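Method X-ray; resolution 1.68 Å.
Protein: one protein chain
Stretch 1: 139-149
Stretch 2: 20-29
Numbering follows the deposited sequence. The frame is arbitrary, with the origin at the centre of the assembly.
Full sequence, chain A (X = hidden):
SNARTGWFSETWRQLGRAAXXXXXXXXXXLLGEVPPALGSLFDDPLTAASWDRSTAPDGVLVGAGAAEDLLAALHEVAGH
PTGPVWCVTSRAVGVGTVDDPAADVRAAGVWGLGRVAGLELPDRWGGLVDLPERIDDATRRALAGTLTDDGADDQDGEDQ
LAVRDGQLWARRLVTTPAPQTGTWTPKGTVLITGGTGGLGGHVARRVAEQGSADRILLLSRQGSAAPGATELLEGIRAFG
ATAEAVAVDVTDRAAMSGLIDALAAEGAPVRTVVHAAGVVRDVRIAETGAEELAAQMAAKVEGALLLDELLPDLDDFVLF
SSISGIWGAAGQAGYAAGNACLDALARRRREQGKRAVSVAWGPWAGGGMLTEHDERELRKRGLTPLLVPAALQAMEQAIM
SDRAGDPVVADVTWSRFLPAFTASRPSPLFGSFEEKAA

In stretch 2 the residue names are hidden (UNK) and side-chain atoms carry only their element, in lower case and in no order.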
# COMPACT_ATOMS: atom_id res chain seq x y z
N THR A 139 3.61 10.79 24.90
CA THR A 139 3.36 10.91 23.48
C THR A 139 3.42 12.37 23.04
O THR A 139 4.03 12.70 22.02
CB THR A 139 2.01 10.30 23.10
OG1 THR A 139 2.01 8.91 23.46
CG2 THR A 139 1.76 10.48 21.61
N ARG A 140 2.79 13.25 23.81
CA ARG A 140 2.88 14.68 23.54
C ARG A 140 4.33 15.17 23.41
O ARG A 140 4.64 15.94 22.52
CB ARG A 140 2.20 15.47 24.64
CG ARG A 140 0.71 15.42 24.57
CD ARG A 140 0.10 16.18 25.73
NE ARG A 140 -0.09 17.60 25.45
CZ ARG A 140 0.67 18.59 25.93
NH1 ARG A 140 1.72 18.35 26.71
NH2 ARG A 140 0.38 19.84 25.61
N ARG A 141 5.20 14.71 24.31
CA ARG A 141 6.59 15.17 24.33
C ARG A 141 7.43 14.61 23.19
O ARG A 141 8.31 15.31 22.68
CB ARG A 141 7.26 14.84 25.67
CG ARG A 141 6.70 15.59 26.85
CD ARG A 141 7.65 15.47 28.06
NE ARG A 141 7.94 14.07 28.38
CZ ARG A 141 7.22 13.31 29.21
NH1 ARG A 141 6.15 13.79 29.86
NH2 ARG A 141 7.57 12.04 29.40
N ALA A 142 7.15 13.38 22.79
CA ALA A 142 7.82 12.78 21.67
C ALA A 142 7.48 13.55 20.39
O ALA A 142 8.34 13.80 19.58
CB ALA A 142 7.46 11.30 21.54
N LEU A 143 6.21 13.90 20.22
CA LEU A 143 5.80 14.68 19.05
C LEU A 143 6.39 16.09 19.06
O LEU A 143 6.85 16.59 18.06
CB LEU A 143 4.28 14.77 18.93
CG LEU A 143 3.87 15.53 17.66
CD1 LEU A 143 4.26 14.77 16.42
CD2 LEU A 143 2.42 15.77 17.65
N ALA A 144 6.38 16.72 20.21
CA ALA A 144 6.89 18.08 20.31
C ALA A 144 8.37 18.14 19.96
O ALA A 144 8.79 19.01 19.24
CB ALA A 144 6.65 18.63 21.69
N GLY A 145 9.13 17.19 20.47
CA GLY A 145 10.56 17.08 20.15
C GLY A 145 10.78 16.92 18.66
O GLY A 145 11.69 17.51 18.08
N THR A 146 9.93 16.12 18.02
CA THR A 146 10.03 15.88 16.58
C THR A 146 9.75 17.15 15.78
O THR A 146 10.48 17.46 14.85
CB THR A 146 9.07 14.72 16.17
OG1 THR A 146 9.49 13.52 16.83
CG2 THR A 146 9.06 14.51 14.67
N LEU A 147 8.70 17.89 16.15
CA LEU A 147 8.31 19.09 15.43
C LEU A 147 9.26 20.27 15.67
O LEU A 147 9.35 21.16 14.83
CB LEU A 147 6.89 19.51 15.79
CG LEU A 147 5.79 18.52 15.43
CD1 LEU A 147 4.41 19.08 15.83
CD2 LEU A 147 5.84 18.15 13.94
N THR A 148 9.93 20.27 16.81
CA THR A 148 10.82 21.38 17.15
C THR A 148 12.23 21.17 16.63
O THR A 148 12.94 22.15 16.32
CB THR A 148 10.86 21.61 18.67
OG1 THR A 148 11.26 20.40 19.32
CG2 THR A 148 9.51 22.02 19.16
N ASP A 149 12.64 19.91 16.54
CA ASP A 149 14.02 19.56 16.20
C ASP A 149 14.23 19.46 14.68
O ASP A 149 13.52 20.11 13.90
CB ASP A 149 14.40 18.23 16.86
CG ASP A 149 14.34 18.29 18.39
OD1 ASP A 149 13.98 19.35 18.95
OD2 ASP A 149 14.65 17.26 19.03
N UNK A 20 12.93 15.35 23.14
CA UNK A 20 11.57 15.56 23.62
C UNK A 20 11.40 16.93 24.30
O UNK A 20 12.22 17.34 25.13
c UNK A 20 11.85 13.10 24.22
o UNK A 20 11.48 14.78 25.95
c UNK A 20 11.16 14.42 24.60
N UNK A 21 10.32 17.63 23.93
CA UNK A 21 10.02 18.98 24.44
C UNK A 21 8.66 19.00 25.12
O UNK A 21 7.91 18.03 25.05
c UNK A 21 10.04 19.99 23.29
N UNK A 22 8.33 20.11 25.77
CA UNK A 22 7.04 20.25 26.48
C UNK A 22 5.99 21.02 25.67
O UNK A 22 4.80 20.97 25.98
o UNK A 22 8.51 22.81 27.10
c UNK A 22 7.24 20.92 27.85
o UNK A 22 6.70 23.21 28.30
c UNK A 22 7.50 22.42 27.74
N UNK A 23 6.45 21.75 24.66
CA UNK A 23 5.57 22.54 23.80
C UNK A 23 6.28 22.74 22.46
O UNK A 23 7.45 22.38 22.32
n UNK A 23 5.20 28.60 22.95
c UNK A 23 5.96 27.79 23.68
c UNK A 23 6.49 24.77 24.71
n UNK A 23 5.40 27.01 24.61
c UNK A 23 5.26 23.89 24.44
c UNK A 23 6.13 26.07 25.46
n UNK A 23 7.28 27.77 23.47
N UNK A 24 5.56 23.29 21.49
CA UNK A 24 6.12 23.55 20.16
C UNK A 24 6.01 25.05 19.91
O UNK A 24 4.90 25.57 19.83
c UNK A 24 6.04 23.04 17.70
c UNK A 24 5.38 22.78 19.05
c UNK A 24 5.35 21.28 19.35
N UNK A 25 7.14 25.75 19.81
CA UNK A 25 7.03 27.19 19.64
C UNK A 25 6.66 27.57 18.23
O UNK A 25 6.95 26.83 17.29
c UNK A 25 8.45 27.68 19.95
c UNK A 25 9.32 26.57 19.51
c UNK A 25 8.54 25.30 19.81
N UNK A 26 6.04 28.74 18.11
CA UNK A 26 5.81 29.38 16.82
C UNK A 26 4.34 29.48 16.46
O UNK A 26 3.45 29.22 17.28
N UNK A 27 4.11 29.88 15.22
CA UNK A 27 2.79 30.12 14.69
C UNK A 27 2.44 28.95 13.76
O UNK A 27 2.84 28.95 12.60
n UNK A 27 1.51 32.78 12.41
c UNK A 27 2.83 31.44 13.91
c UNK A 27 1.48 31.88 13.39
o UNK A 27 0.42 31.44 13.86
N UNK A 28 1.71 27.97 14.28
CA UNK A 28 1.42 26.75 13.51
C UNK A 28 0.01 26.73 12.97
O UNK A 28 -0.91 27.25 13.60
n UNK A 28 5.37 25.33 14.87
c UNK A 28 3.40 22.91 13.13
c UNK A 28 1.71 25.48 14.34
c UNK A 28 5.21 24.17 14.15
c UNK A 28 3.83 24.04 13.85
c UNK A 28 6.14 23.22 13.76
c UNK A 28 5.69 22.15 13.05
c UNK A 28 4.33 21.99 12.74
c UNK A 28 3.17 25.17 14.41
c UNK A 28 4.14 25.93 15.02
N UNK A 29 -0.14 26.09 11.82
CA UNK A 29 -1.43 25.90 11.18
C UNK A 29 -1.85 24.44 11.40
O UNK A 29 -1.10 23.54 11.12
c UNK A 29 -2.51 25.79 8.82
c UNK A 29 -3.71 26.65 9.15
c UNK A 29 -2.13 25.91 7.38
c UNK A 29 -1.32 26.19 9.69
O HOH W 1 2.53 22.19 25.90

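Position 20 has three side-chain atoms, a carbon carrying one oxygen and one carbon; its CB lies 4.1 Å from R141 CB, and its CA sits 3.4 Å from R141 O. It is T20. Its OG1 lies near the plane of the R141 guanidinium, at the edge.

Position 21 has a single carbon, 4.0 Å from A144 CB, which identifies A21. Its N donates a weak hydrogen bond to R141 O (3.3 Å, 147°), also the helical acceptor for G145 N (3.0 Å). A21 O approaches R141 CA at 3.2 Å in a CA-H...O contact, but has no hydrogen-bonding partner.

Position 22 has two carbons, the second carrying two oxygens: a carboxylate, D22. The CA-to-CB bond points away from the helix, so the contact falls to the backbone. One water donates to D22 O at 2.6 Å and accepts from R140 NH2 at 3.2 Å, bridging the stretches.

Position 23 has three carbons, a nitrogen, then a carbon bearing two more nitrogens, the guanidinium of R23. Its CA-to-CB bond also points away; R23 O lies 3.8 Å from T148 CG2.

Position 24 shows one carbon carrying two carbons, a beta-branched apolar side chain, V24. CG2 lies 3.8 Å from A144 CB and CG1 4.1 Å from L147 CB, so the side chain packs against A144 and L147, one helical turn apart.

At position 25, three carbons close a ring onto the backbone nitrogen, which defines P25. Its CD is 3.5 Å from T148 CG2.

Position 26 has no side-chain atoms and is G26. With phi/psi of 115/-171, a CB would be jammed against the preceding carbonyl oxygen, so the backbone itself calls for glycine.

Position 27 has two carbons, the second carrying one oxygen and one nitrogen: the amide of N27, out of reach of the helix.

Position 28 has one carbon, then fused five- and six-membered rings of eight carbons and one nitrogen, the indole of W28. CH2 lies 4.0 Å from L147 CB, while NE1 donates to P25 O at 3.3 Å.

Position 29 has four carbons forked at the second, L29, with no contact to stretch 1.

The contact depends on close backbone approach: G145 CA and T20 CA are 3.9 Å apart, and an ideal CB on G145 would clash with T20 CA at 2.8 Å. A144 and L147 pack against A21, V24 and W28; the two stretches together bury 548 Å².

Stretch 2 (20-29) TADRVPGNWL
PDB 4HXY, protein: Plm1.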